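Local coordinates for alpha-actinin-like protein 1 (Schizosaccharomyces pombe, PDB 5BVR) that binds actin filaments and takes part in forming and organising the actin ring for cytokinesis and septation, here represented by its actin-binding domain of two calponin-homology repeats, at residues Lys23-Leu29 with Gln47-Ile52; Leu57-Asn61 with Asn73-Ala77. One frame throughout, in Å; residues are numbered along the deposited sequence.

Interaction 1. Residues Lys23-Leu29 with Gln47-Ile52; sequences KLSSRDL and QLLEII
Segment 23-29 leaves helix 11-25 through a type I turn from Ser-25 to Asp-28. Asp-28 (phi 53°) is C-prime of a Schellman motif (Leu-29 N to Leu-24 O and Asp-28 N to Ser-25 O, both 3.1 Å). Segment 47-52 is helical, Leu-24 and Leu-48 CA atoms 6.3 Å apart. Gln-47 NE2 meets Leu-29 CD2 at 3.5 Å. Leu-48 (chi1 t) puts CD1 3.6 Å from Lys-23 CB. Glu-50 reaches Arg-27 through water: one lies 2.9 Å from Glu-50 OE1, 3.2 Å from Gln-47 O and, weakly bonded, 3.1 Å from Arg-27 NH1; another, 3.2 Å from Glu-50 O and 3.0 Å from Arg-27 NH2. Glu-50 OE2 accepts a hydrogen bond from Leu-57 N. Ile-51 (m, t) is central, its CD1 3.4 Å from Lys-23 O and 4.1 Å from Leu-29 CD1, its CG1 over one guanidinium face, 3.3 Å from Arg-27 NE. Ile-52 CG2 touches Lys-23 CG (3.8 Å). This is apolar packing beside a Schellman-capped helix end in the first calponin-homology domain.

Interaction 2. Residues Leu57-Asn61 with Asn73-Ala77; sequences LGRYN and NVNKA
In this first calponin-homology domain, part of the loop between helices 43-53 and 67-83 lies beside the second of them, fixed by side chains one helical turn apart. Residues 57-61 have no regular secondary structure: Gly-58 takes positive phi (80°), then Arg-59 to Asn-61 stay extended. Segment 73-77 is helical, and the nearest CA pair is Tyr-60 with Asn-73, at 6.1 Å. Asn-73 (chi1 m) turns its amide to the loop and serves both main-chain polar groups, N and O, of Asn-61: Asn-61 N donates to Asn-73 OD1 (2.9 Å, 156°), and Asn-73 ND2 donates to Asn-61 O (2.8 Å, 164°). The same ND2 also bonds Asp-41 O, while Asn-61 ND2 has Glu-72 OE1 and His-69 O as acceptors. Tyr-60 (chi1 p) brings CB to 3.5 Å from Asn-73 OD1, which lies at the ring edge, and its side chain continues to Ile-46 and Gln-47. Lys-76 extends through t, t, t before chi4 turns to p; its CD meets Tyr-60 CB at 4.0 Å. The ammonium points at two loop carbonyls, bonding Arg-59 O only weakly (3.4 Å) and making a very short hydrogen bond, NZ to Leu-57 O, of 2.4 Å.

Both contacts lie toward the surface of the first calponin-homology domain, their centres about 15 Å apart; helix 43-53 belongs to interaction 1 and leads into the loop of interaction 2. Interaction 1 sets that helix against the end of helix 11-25; interaction 2 ties the loop that follows it to helix 67-83. Their chemistry differs: the helix pair relies on aliphatic packing with water at its exposed edge, whereas the loop, lacking regular backbone pairing, is held by direct side-chain to main-chain hydrogen bonds. They also touch. Glu-50 OE2 probably hydrogen-bonds Leu-57 N at 2.9 Å, and Leu-49, out of reach of 23-29, packs its CD1 3.7 Å from Ala-77 CB.

Interaction 1. Residues Lys23-Leu29 with Gln47-Ile52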
loop_
_atom_site.group_PDB
_atom_site.type_symbol
_atom_site.label_atom_id
_atom_site.label_comp_id
_atom_site.label_asym_id
_atom_site.label_seq_id
_atom_site.Cartn_x
_atom_site.Cartn_y
_atom_site.Cartn_z
ATOM N N LYS A 23 -2.921 -6.559 6.364
ATOM C CA LYS A 23 -4.088 -6.261 7.172
ATOM C C LYS A 23 -4.738 -7.546 7.712
ATOM O O LYS A 23 -4.963 -7.693 8.933
ATOM C CB LYS A 23 -5.092 -5.443 6.369
ATOM C CG LYS A 23 -4.566 -4.120 5.837
ATOM C CD LYS A 23 -3.900 -3.255 6.888
ATOM C CE LYS A 23 -3.397 -1.968 6.257
ATOM N NZ LYS A 23 -2.755 -1.099 7.278
ATOM N N LEU A 24 -5.016 -8.485 6.817
ATOM C CA LEU A 24 -5.614 -9.757 7.210
ATOM C C LEU A 24 -4.771 -10.494 8.252
ATOM O O LEU A 24 -5.320 -11.070 9.195
ATOM C CB LEU A 24 -5.802 -10.656 5.995
ATOM C CG LEU A 24 -6.837 -10.222 4.959
ATOM C CD1 LEU A 24 -6.791 -11.174 3.787
ATOM C CD2 LEU A 24 -8.228 -10.195 5.568
ATOM N N SER A 25 -3.451 -10.494 8.081
ATOM C CA SER A 25 -2.568 -11.208 9.003
ATOM C C SER A 25 -2.584 -10.597 10.394
ATOM O O SER A 25 -2.248 -11.267 11.373
ATOM C CB SER A 25 -1.143 -11.243 8.466
ATOM O OG SER A 25 -1.095 -12.003 7.270
ATOM N N SER A 26 -2.989 -9.337 10.495
ATOM C CA SER A 26 -3.085 -8.699 11.803
ATOM C C SER A 26 -4.159 -9.363 12.684
ATOM O O SER A 26 -4.237 -9.095 13.884
ATOM C CB SER A 26 -3.339 -7.193 11.661
ATOM O OG SER A 26 -4.684 -6.920 11.333
ATOM N N ARG A 27 -4.966 -10.241 12.089
ATOM C CA ARG A 27 -5.975 -11.008 12.822
ATOM C C ARG A 27 -5.914 -12.496 12.467
ATOM O O ARG A 27 -6.903 -13.220 12.607
ATOM C CB ARG A 27 -7.365 -10.455 12.531
ATOM C CG ARG A 27 -7.508 -8.992 12.893
ATOM C CD ARG A 27 -8.936 -8.509 12.710
ATOM N NE ARG A 27 -9.098 -7.132 13.176
ATOM C CZ ARG A 27 -10.243 -6.452 13.151
ATOM N NH1 ARG A 27 -11.350 -7.011 12.674
ATOM N NH2 ARG A 27 -10.280 -5.206 13.608
ATOM N N ASP A 28 -4.742 -12.939 12.016
ATOM C CA ASP A 28 -4.507 -14.348 11.702
ATOM C C ASP A 28 -5.542 -14.905 10.740
ATOM O O ASP A 28 -5.934 -16.073 10.842
ATOM C CB ASP A 28 -4.517 -15.200 12.982
ATOM C CG ASP A 28 -3.380 -14.861 13.925
ATOM O OD1 ASP A 28 -2.418 -14.186 13.502
ATOM O OD2 ASP A 28 -3.444 -15.292 15.096
ATOM N N LEU A 29 -6.000 -14.067 9.814
ATOM C CA LEU A 29 -6.986 -14.494 8.828
ATOM C C LEU A 29 -6.275 -15.114 7.628
ATOM O O LEU A 29 -5.094 -14.845 7.415
ATOM C CB LEU A 29 -7.861 -13.310 8.397
ATOM C CG LEU A 29 -8.821 -12.797 9.476
ATOM C CD1 LEU A 29 -9.490 -11.495 9.074
ATOM C CD2 LEU A 29 -9.895 -13.850 9.745
ATOM N N GLN A 47 -13.943 -8.616 5.995
ATOM C CA GLN A 47 -12.966 -8.649 7.069
ATOM C C GLN A 47 -11.921 -7.537 6.913
ATOM O O GLN A 47 -11.573 -6.878 7.901
ATOM C CB GLN A 47 -12.320 -10.029 7.160
ATOM C CG GLN A 47 -13.330 -11.098 7.599
ATOM C CD GLN A 47 -12.776 -12.515 7.612
ATOM O OE1 GLN A 47 -11.992 -12.907 6.754
ATOM N NE2 GLN A 47 -13.190 -13.288 8.601
ATOM N N LEU A 48 -11.421 -7.316 5.703
ATOM C CA LEU A 48 -10.519 -6.186 5.453
ATOM C C LEU A 48 -11.133 -4.871 5.946
ATOM O O LEU A 48 -10.486 -4.088 6.655
ATOM C CB LEU A 48 -10.174 -6.055 3.964
ATOM C CG LEU A 48 -9.283 -4.854 3.619
ATOM C CD1 LEU A 48 -7.875 -5.040 4.153
ATOM C CD2 LEU A 48 -9.262 -4.640 2.117
ATOM N N LEU A 49 -12.387 -4.630 5.584
ATOM C CA LEU A 49 -13.054 -3.381 5.920
ATOM C C LEU A 49 -13.188 -3.203 7.432
ATOM O O LEU A 49 -13.008 -2.103 7.947
ATOM C CB LEU A 49 -14.415 -3.298 5.236
ATOM C CG LEU A 49 -14.336 -3.147 3.720
ATOM C CD1 LEU A 49 -15.706 -3.417 3.081
ATOM C CD2 LEU A 49 -13.825 -1.760 3.307
ATOM N N GLU A 50 -13.470 -4.283 8.146
ATOM C CA GLU A 50 -13.555 -4.210 9.602
ATOM C C GLU A 50 -12.211 -3.774 10.180
ATOM O O GLU A 50 -12.157 -2.962 11.104
ATOM C CB GLU A 50 -13.978 -5.558 10.182
ATOM C CG GLU A 50 -15.449 -5.869 9.935
ATOM C CD GLU A 50 -15.918 -7.157 10.581
ATOM O OE1 GLU A 50 -15.112 -8.115 10.673
ATOM O OE2 GLU A 50 -17.105 -7.208 10.987
ATOM N N ILE A 51 -11.136 -4.296 9.603
ATOM C CA ILE A 51 -9.782 -4.030 10.071
ATOM C C ILE A 51 -9.347 -2.597 9.792
ATOM O O ILE A 51 -8.920 -1.867 10.704
ATOM C CB ILE A 51 -8.778 -5.028 9.447
ATOM C CG1 ILE A 51 -9.104 -6.461 9.903
ATOM C CG2 ILE A 51 -7.320 -4.669 9.827
ATOM C CD1 ILE A 51 -8.389 -7.541 9.137
ATOM N N ILE A 52 -9.421 -2.179 8.536
ATOM C CA ILE A 52 -8.928 -0.852 8.178
ATOM C C ILE A 52 -9.900 0.253 8.585
ATOM O O ILE A 52 -9.486 1.402 8.786
ATOM C CB ILE A 52 -8.551 -0.755 6.685
ATOM C CG1 ILE A 52 -9.788 -0.897 5.775
ATOM C CG2 ILE A 52 -7.507 -1.813 6.341
ATOM C CD1 ILE A 52 -9.502 -0.874 4.275
HETATM O O HOH W 1 -12.350 -8.848 10.335
HETATM O O HOH W 2 -13.104 -4.300 13.808
#

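Interaction 2. Residues Leu57-Asn61 with Asn73-Ala77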
loop_
_atom_site.group_PDB
_atom_site.type_symbol
_atom_site.label_atom_id
_atom_site.label_comp_id
_atom_site.label_asym_id
_atom_site.label_seq_id
_atom_site.Cartn_x
_atom_site.Cartn_y
_atom_site.Cartn_z
ATOM N N LEU A 57 -18.784 -4.879 11.160
ATOM C CA LEU A 57 -19.769 -4.816 10.087
ATOM C C LEU A 57 -20.946 -5.769 10.349
ATOM O O LEU A 57 -21.872 -5.825 9.559
ATOM C CB LEU A 57 -19.102 -5.100 8.728
ATOM C CG LEU A 57 -18.601 -3.891 7.916
ATOM C CD1 LEU A 57 -17.613 -3.057 8.704
ATOM C CD2 LEU A 57 -17.979 -4.332 6.595
ATOM N N GLY A 58 -20.908 -6.512 11.453
ATOM C CA GLY A 58 -22.029 -7.355 11.832
ATOM C C GLY A 58 -22.098 -8.675 11.082
ATOM O O GLY A 58 -21.096 -9.179 10.582
ATOM N N ARG A 59 -23.291 -9.251 11.000
ATOM C CA ARG A 59 -23.404 -10.602 10.480
ATOM C C ARG A 59 -23.358 -10.644 8.953
ATOM O O ARG A 59 -23.763 -9.714 8.267
ATOM C CB ARG A 59 -24.642 -11.313 11.040
ATOM C CG ARG A 59 -24.259 -12.365 12.084
ATOM C CD ARG A 59 -25.454 -13.012 12.753
ATOM N NE ARG A 59 -26.602 -13.096 11.853
ATOM C CZ ARG A 59 -27.676 -12.309 11.907
ATOM N NH1 ARG A 59 -27.787 -11.364 12.834
ATOM N NH2 ARG A 59 -28.655 -12.477 11.029
ATOM N N TYR A 60 -22.803 -11.725 8.436
ATOM C CA TYR A 60 -22.767 -11.952 6.996
ATOM C C TYR A 60 -22.720 -13.446 6.789
ATOM O O TYR A 60 -22.691 -14.206 7.760
ATOM C CB TYR A 60 -21.568 -11.256 6.357
ATOM C CG TYR A 60 -20.244 -11.654 6.947
ATOM C CD1 TYR A 60 -19.720 -10.967 8.033
ATOM C CD2 TYR A 60 -19.511 -12.717 6.437
ATOM C CE1 TYR A 60 -18.507 -11.320 8.589
ATOM C CE2 TYR A 60 -18.288 -13.069 6.978
ATOM C CZ TYR A 60 -17.790 -12.364 8.064
ATOM O OH TYR A 60 -16.578 -12.682 8.637
ATOM N N ASN A 61 -22.764 -13.885 5.537
ATOM C CA ASN A 61 -22.824 -15.308 5.234
ATOM C C ASN A 61 -21.422 -15.899 5.298
ATOM O O ASN A 61 -20.583 -15.586 4.469
ATOM C CB ASN A 61 -23.436 -15.528 3.856
ATOM C CG ASN A 61 -24.775 -14.840 3.689
ATOM O OD1 ASN A 61 -25.696 -15.039 4.486
ATOM N ND2 ASN A 61 -24.892 -14.022 2.649
ATOM N N ASN A 73 -22.954 -10.788 0.427
ATOM C CA ASN A 73 -21.743 -10.395 1.146
ATOM C C ASN A 73 -21.050 -9.238 0.460
ATOM O O ASN A 73 -20.688 -8.257 1.100
ATOM C CB ASN A 73 -20.738 -11.547 1.304
ATOM C CG ASN A 73 -21.169 -12.587 2.335
ATOM O OD1 ASN A 73 -22.114 -12.383 3.098
ATOM N ND2 ASN A 73 -20.446 -13.687 2.377
ATOM N N VAL A 74 -20.870 -9.336 -0.849
ATOM C CA VAL A 74 -20.162 -8.283 -1.536
ATOM C C VAL A 74 -20.955 -6.971 -1.480
ATOM O O VAL A 74 -20.374 -5.891 -1.305
ATOM C CB VAL A 74 -19.851 -8.691 -2.988
ATOM C CG1 VAL A 74 -19.270 -7.529 -3.743
ATOM C CG2 VAL A 74 -18.878 -9.843 -3.019
ATOM N N ASN A 75 -22.273 -7.066 -1.634
ATOM C CA ASN A 75 -23.119 -5.892 -1.587
ATOM C C ASN A 75 -23.003 -5.217 -0.208
ATOM O O ASN A 75 -22.950 -3.996 -0.121
ATOM C CB ASN A 75 -24.564 -6.261 -1.911
ATOM C CG ASN A 75 -25.473 -5.060 -1.995
ATOM O OD1 ASN A 75 -25.329 -4.215 -2.873
ATOM N ND2 ASN A 75 -26.431 -4.986 -1.083
ATOM N N LYS A 76 -22.937 -6.019 0.854
ATOM C CA LYS A 76 -22.714 -5.477 2.201
ATOM C C LYS A 76 -21.431 -4.649 2.247
ATOM O O LYS A 76 -21.417 -3.531 2.761
ATOM C CB LYS A 76 -22.640 -6.624 3.218
ATOM C CG LYS A 76 -22.393 -6.203 4.635
ATOM C CD LYS A 76 -22.398 -7.428 5.527
ATOM C CE LYS A 76 -22.005 -7.102 6.935
ATOM N NZ LYS A 76 -23.132 -6.415 7.615
ATOM N N ALA A 77 -20.358 -5.196 1.690
ATOM C CA ALA A 77 -19.082 -4.490 1.654
ATOM C C ALA A 77 -19.183 -3.191 0.871
ATOM O O ALA A 77 -18.688 -2.156 1.316
ATOM C CB ALA A 77 -18.026 -5.374 1.053
#